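Local coordinates for protein exodeoxyribonuclease III (Archaeoglobus fulgidus, PDB 2VOA) that probably cleaves DNA at abasic sites as an AP endonuclease of the exonuclease III family, with magnesium or manganese as cofactor, at residues Glu195-Phe200 / Cys233-Lys238; Tyr203-Lys206 / Glu210-Leu213. The protein carries 1 engineered substitution. One frame throughout, in Å; residues are numbered along the deposited sequence.

Interaction 1 (Glu195-Phe200 / Cys233-Lys238); sequences ERIYTF and CYADIK
At the margin of the DNase I-like alpha/beta sandwich, where edge strand 230-235 ends, A235 packs against I197, Y198 and T199 of the loop that follows helix 187-191. The two backbones come nearest at T199 and A235, with CA atoms 6.3 Å apart, and no hydrogen bond joins the segments, so the evidence is for apolar packing rather than strand pairing. The A235 methyl points into the loop. I197 CG2 lies 3.7 Å from A235 CB; a chi1 of -62° keeps CG1 beside the backbone N of I197 and leaves CG2 anti to that N, as the branch that reaches A235. The carbonyl of Y198 adds its O at 3.9 Å from A235 CB. On the next residue the T199 methyl, CG2, stands 4.1 Å from A235 CB, while the hydroxyl, set by chi1 at 53° between backbone N and carbonyl carbon, serves a separate partner: OG1 is hydrogen-bonded to D218, a residue predicted to matter for catalysis. T199 and F200 together face W215 in a classic beta bulge. Just past the strand, D236 OD2 accepts from K238 N at 3.1 Å (N-H...O angle 149°), the amide coming from above the carboxylate plane and capping the turn into helix 238-241. I197 and C233 both touch L188 of helix 187-191, Y234 pairs its backbone with V252 of strand 251-255, and T199 is bonded through its backbone to L249, which leads into that strand.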
# COMPACT_ATOMS: atom_id res chain seq x y z
N GLU A 195 -31.09 17.02 -6.16
CA GLU A 195 -29.77 17.64 -6.24
C GLU A 195 -28.73 16.53 -6.45
O GLU A 195 -28.80 15.48 -5.83
CB GLU A 195 -29.48 18.41 -4.95
CG GLU A 195 -28.21 19.25 -4.96
CD GLU A 195 -28.02 20.03 -3.64
OE1 GLU A 195 -28.99 20.16 -2.85
OE2 GLU A 195 -26.90 20.50 -3.42
N ARG A 196 -27.81 16.78 -7.38
CA ARG A 196 -26.77 15.79 -7.69
C ARG A 196 -25.78 15.73 -6.55
O ARG A 196 -25.00 16.68 -6.34
CB ARG A 196 -26.06 16.18 -8.98
CG ARG A 196 -26.92 16.04 -10.23
CD ARG A 196 -26.19 16.59 -11.43
NE ARG A 196 -25.94 18.01 -11.23
CZ ARG A 196 -25.12 18.75 -11.96
NH1 ARG A 196 -24.43 18.22 -12.95
NH2 ARG A 196 -24.99 20.04 -11.68
N ILE A 197 -25.87 14.64 -5.79
CA ILE A 197 -25.01 14.34 -4.65
C ILE A 197 -24.68 12.87 -4.75
O ILE A 197 -25.58 12.04 -4.77
CB ILE A 197 -25.71 14.60 -3.32
CG1 ILE A 197 -26.08 16.09 -3.19
CG2 ILE A 197 -24.79 14.15 -2.12
CD1 ILE A 197 -26.85 16.44 -1.94
N TYR A 198 -23.38 12.54 -4.81
CA TYR A 198 -22.96 11.15 -5.03
C TYR A 198 -22.14 10.67 -3.85
O TYR A 198 -21.38 11.45 -3.26
CB TYR A 198 -22.19 10.99 -6.34
CG TYR A 198 -22.98 11.45 -7.53
CD1 TYR A 198 -22.45 12.39 -8.40
CD2 TYR A 198 -24.28 10.97 -7.77
CE1 TYR A 198 -23.15 12.84 -9.52
CE2 TYR A 198 -25.00 11.41 -8.90
CZ TYR A 198 -24.44 12.36 -9.74
OH TYR A 198 -25.15 12.81 -10.84
N THR A 199 -22.35 9.42 -3.47
CA THR A 199 -21.65 8.79 -2.36
C THR A 199 -20.63 7.75 -2.86
O THR A 199 -20.00 7.06 -2.06
CB THR A 199 -22.63 8.14 -1.36
OG1 THR A 199 -23.52 7.24 -2.05
CG2 THR A 199 -23.43 9.22 -0.60
N PHE A 200 -20.53 7.61 -4.18
CA PHE A 200 -19.65 6.62 -4.81
C PHE A 200 -19.13 7.13 -6.15
O PHE A 200 -19.89 7.62 -6.98
CB PHE A 200 -20.40 5.31 -5.02
CG PHE A 200 -19.65 4.33 -5.89
CD1 PHE A 200 -18.53 3.68 -5.39
CD2 PHE A 200 -20.07 4.07 -7.18
CE1 PHE A 200 -17.82 2.75 -6.20
CE2 PHE A 200 -19.38 3.14 -7.99
CZ PHE A 200 -18.24 2.48 -7.48
N CYS A 233 -28.17 16.84 6.26
CA CYS A 233 -27.70 15.58 5.71
C CYS A 233 -26.84 15.96 4.52
O CYS A 233 -27.21 16.85 3.74
CB CYS A 233 -28.85 14.69 5.29
SG CYS A 233 -28.35 13.04 4.70
N TYR A 234 -25.68 15.34 4.42
CA TYR A 234 -24.73 15.67 3.36
C TYR A 234 -23.73 14.54 3.17
O TYR A 234 -23.53 13.72 4.07
CB TYR A 234 -23.98 16.96 3.69
CG TYR A 234 -23.36 16.97 5.08
CD1 TYR A 234 -22.07 16.50 5.30
CD2 TYR A 234 -24.09 17.45 6.20
CE1 TYR A 234 -21.49 16.51 6.59
CE2 TYR A 234 -23.54 17.45 7.48
CZ TYR A 234 -22.24 16.99 7.67
OH TYR A 234 -21.72 17.02 8.95
N ALA A 235 -23.12 14.51 1.99
CA ALA A 235 -22.02 13.60 1.69
C ALA A 235 -20.72 14.36 1.85
O ALA A 235 -20.59 15.49 1.37
CB ALA A 235 -22.15 13.01 0.26
N ASP A 236 -19.76 13.76 2.53
CA ASP A 236 -18.46 14.42 2.77
C ASP A 236 -17.42 14.03 1.72
O ASP A 236 -16.90 12.92 1.73
CB ASP A 236 -17.97 14.09 4.18
CG ASP A 236 -16.73 14.87 4.59
OD1 ASP A 236 -16.29 14.67 5.75
OD2 ASP A 236 -16.19 15.67 3.78
N ILE A 237 -17.13 14.95 0.79
CA ILE A 237 -16.18 14.70 -0.30
C ILE A 237 -14.71 14.65 0.16
O ILE A 237 -13.84 14.07 -0.52
CB ILE A 237 -16.37 15.74 -1.46
CG1 ILE A 237 -15.64 15.31 -2.76
CG2 ILE A 237 -15.94 17.13 -1.04
CD1 ILE A 237 -16.12 14.03 -3.36
N LYS A 238 -14.41 15.27 1.31
CA LYS A 238 -13.01 15.40 1.74
C LYS A 238 -12.22 14.06 1.84
O LYS A 238 -11.13 13.96 1.26
CB LYS A 238 -12.89 16.22 3.04
CG LYS A 238 -13.27 17.68 2.85
CD LYS A 238 -13.08 18.47 4.14
CE LYS A 238 -13.70 19.85 4.01
NZ LYS A 238 -14.39 20.25 5.28

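Interaction 2 (Tyr203-Lys206 / Glu210-Leu213); sequences YRVK and ERGL. With nucleotides of chain C; nucleotides of chain D.
R211 grips the carbonyl of K206: its NE donates to K206 O at 2.7 Å, with an N-H...O angle of 164° and the oxygen in the guanidinium plane, whereas the second bond, from R211 NH2 to the same O, is weak. Chi1 at 46° puts R211 CG between backbone N and carbonyl carbon, and a bend at chi2 brings NE to that oxygen. L213 CD1 lies over the centre of one guanidinium face, 3.3 Å above the plane. The same methyl meets V205 CG1 at 3.6 Å, the two side chains crossing at about a right angle. These contacts lie in the surface loop before strand 218-222, whose 203-204 part in this DNase I-like enzyme packs on bound DNA. One face of the R204 guanidinium lies against DG1 of chain C and DC10 of chain D, with DG1 N1 3.6 Å above its plane, offset toward the rim; NH2 forms a salt bridge with D202. Over the Y203 ring centre sits C5' of DC2 of chain C, 3.5 Å above the plane; DG1 N2 is at the ring edge. Y203 OH is hydrogen-bonded to P245 O and N10 ND2. With an alanine here, the DC2 sugar would probably lose the flat surface it rests on, and P245 and N10 their hydroxyl partner.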
# COMPACT_ATOMS: atom_id res chain seq x y z
N TYR A 203 -13.36 3.76 -8.89
CA TYR A 203 -11.92 4.00 -9.01
C TYR A 203 -11.45 3.98 -10.48
O TYR A 203 -10.47 4.64 -10.86
CB TYR A 203 -11.15 2.89 -8.31
CG TYR A 203 -11.14 2.86 -6.80
CD1 TYR A 203 -11.41 1.67 -6.12
CD2 TYR A 203 -10.79 3.98 -6.04
CE1 TYR A 203 -11.35 1.59 -4.73
CE2 TYR A 203 -10.74 3.92 -4.63
CZ TYR A 203 -11.00 2.72 -3.99
OH TYR A 203 -10.92 2.63 -2.62
N ARG A 204 -12.14 3.17 -11.28
CA ARG A 204 -11.72 2.88 -12.65
C ARG A 204 -12.04 4.00 -13.63
O ARG A 204 -11.52 4.03 -14.74
CB ARG A 204 -12.39 1.60 -13.12
CG ARG A 204 -11.81 0.35 -12.51
CD ARG A 204 -12.71 -0.84 -12.77
NE ARG A 204 -13.96 -0.77 -12.03
CZ ARG A 204 -14.85 -1.76 -11.98
NH1 ARG A 204 -14.62 -2.91 -12.63
NH2 ARG A 204 -15.96 -1.60 -11.28
N VAL A 205 -12.91 4.91 -13.20
CA VAL A 205 -13.41 5.99 -14.06
C VAL A 205 -12.48 7.20 -13.95
O VAL A 205 -12.42 7.86 -12.91
CB VAL A 205 -14.89 6.34 -13.70
CG1 VAL A 205 -15.38 7.56 -14.50
CG2 VAL A 205 -15.80 5.13 -13.96
N LYS A 206 -11.76 7.48 -15.03
CA LYS A 206 -10.77 8.57 -15.03
C LYS A 206 -11.44 9.93 -14.81
O LYS A 206 -12.41 10.25 -15.47
CB LYS A 206 -9.93 8.54 -16.31
CG LYS A 206 -8.54 9.13 -16.14
CD LYS A 206 -7.90 8.69 -14.82
CE LYS A 206 -6.66 9.52 -14.49
NZ LYS A 206 -6.43 9.61 -13.01
N GLU A 210 -14.36 15.05 -10.87
CA GLU A 210 -14.42 16.27 -11.65
C GLU A 210 -15.50 16.30 -12.72
O GLU A 210 -16.10 17.35 -12.95
CB GLU A 210 -13.04 16.60 -12.23
CG GLU A 210 -12.12 17.16 -11.17
CD GLU A 210 -12.47 18.60 -10.81
OE1 GLU A 210 -12.42 18.95 -9.61
OE2 GLU A 210 -12.81 19.37 -11.73
N ARG A 211 -15.77 15.18 -13.38
CA ARG A 211 -16.83 15.18 -14.40
C ARG A 211 -18.20 14.69 -13.92
O ARG A 211 -19.11 14.48 -14.74
CB ARG A 211 -16.41 14.48 -15.68
CG ARG A 211 -15.73 13.17 -15.51
CD ARG A 211 -14.61 13.10 -16.53
NE ARG A 211 -14.22 11.72 -16.79
CZ ARG A 211 -14.74 10.95 -17.75
NH1 ARG A 211 -15.68 11.41 -18.57
NH2 ARG A 211 -14.31 9.69 -17.89
N GLY A 212 -18.32 14.52 -12.61
CA GLY A 212 -19.59 14.19 -11.95
C GLY A 212 -20.12 12.81 -12.31
O GLY A 212 -21.34 12.62 -12.40
N LEU A 213 -19.21 11.86 -12.49
CA LEU A 213 -19.61 10.49 -12.84
C LEU A 213 -19.66 9.64 -11.58
O LEU A 213 -18.79 8.79 -11.32
CB LEU A 213 -18.65 9.89 -13.89
CG LEU A 213 -18.55 10.63 -15.23
CD1 LEU A 213 -17.49 9.96 -16.07
CD2 LEU A 213 -19.89 10.62 -15.93
O5' DG C 1 -8.15 2.29 -13.60
C5' DG C 1 -7.14 2.12 -12.62
C4' DG C 1 -7.69 2.46 -11.24
O4' DG C 1 -8.84 1.64 -10.87
C3' DG C 1 -6.70 2.25 -10.11
O3' DG C 1 -7.02 3.15 -9.06
C2' DG C 1 -6.94 0.81 -9.67
C1' DG C 1 -8.45 0.69 -9.89
N9 DG C 1 -8.88 -0.59 -10.40
C8 DG C 1 -8.29 -1.35 -11.39
N7 DG C 1 -8.94 -2.44 -11.66
C5 DG C 1 -10.04 -2.40 -10.82
C6 DG C 1 -11.08 -3.32 -10.66
O6 DG C 1 -11.22 -4.38 -11.29
N1 DG C 1 -12.01 -2.90 -9.70
C2 DG C 1 -11.91 -1.73 -8.96
N2 DG C 1 -12.89 -1.49 -8.07
N3 DG C 1 -10.92 -0.86 -9.11
C4 DG C 1 -10.02 -1.26 -10.04
P DC C 2 -6.05 3.42 -7.84
OP1 DC C 2 -6.45 4.74 -7.33
OP2 DC C 2 -4.64 3.17 -8.24
O5' DC C 2 -6.36 2.30 -6.76
C5' DC C 2 -7.64 2.37 -6.12
C4' DC C 2 -7.93 1.08 -5.41
O4' DC C 2 -8.34 0.12 -6.41
C3' DC C 2 -6.77 0.46 -4.63
O3' DC C 2 -7.23 0.13 -3.35
C2' DC C 2 -6.48 -0.83 -5.38
C1' DC C 2 -7.87 -1.12 -5.95
N1 DC C 2 -7.88 -2.16 -7.06
C2 DC C 2 -8.98 -3.03 -7.15
O2 DC C 2 -9.92 -2.90 -6.36
N3 DC C 2 -8.98 -3.98 -8.13
C4 DC C 2 -7.94 -4.09 -8.95
N4 DC C 2 -8.02 -5.05 -9.88
C5 DC C 2 -6.81 -3.23 -8.89
C6 DC C 2 -6.82 -2.29 -7.93
P DC D 10 -19.27 -8.98 -5.33
OP1 DC D 10 -20.00 -9.05 -4.03
OP2 DC D 10 -19.86 -9.55 -6.57
O5' DC D 10 -18.97 -7.45 -5.60
C5' DC D 10 -18.48 -6.62 -4.57
C4' DC D 10 -18.19 -5.28 -5.18
O4' DC D 10 -17.07 -5.39 -6.09
C3' DC D 10 -19.32 -4.72 -6.04
O3' DC D 10 -19.63 -3.43 -5.57
C2' DC D 10 -18.78 -4.66 -7.47
C1' DC D 10 -17.28 -4.54 -7.20
N1 DC D 10 -16.35 -4.96 -8.29
C2 DC D 10 -15.22 -4.14 -8.51
O2 DC D 10 -15.05 -3.12 -7.83
N3 DC D 10 -14.33 -4.50 -9.48
C4 DC D 10 -14.53 -5.61 -10.19
N4 DC D 10 -13.62 -5.89 -11.13
C5 DC D 10 -15.68 -6.46 -9.98
C6 DC D 10 -16.55 -6.10 -9.02

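How the interactions relate
Following the chain from the N terminus, helix 187-191 leads first into 195-200, then into a loop whose 203-206 part meets the DNA and, after three intervening residues, 210-213, where interaction 2 closes a short loop. The chain then runs through strand 218-222 and helix 224-227 to strand 230-235, whose end in 233-238 returns to 195-200 and closes the longer loop of interaction 1. Interaction 2 is therefore nested inside interaction 1. Their centres are about 14 Å apart, yet they touch directly: Y198 CE1 packs 3.4 Å from G212 O. Interaction 1 ties the loop's start to one sheet's edge, while interaction 2 shapes its outer part beside the DNA.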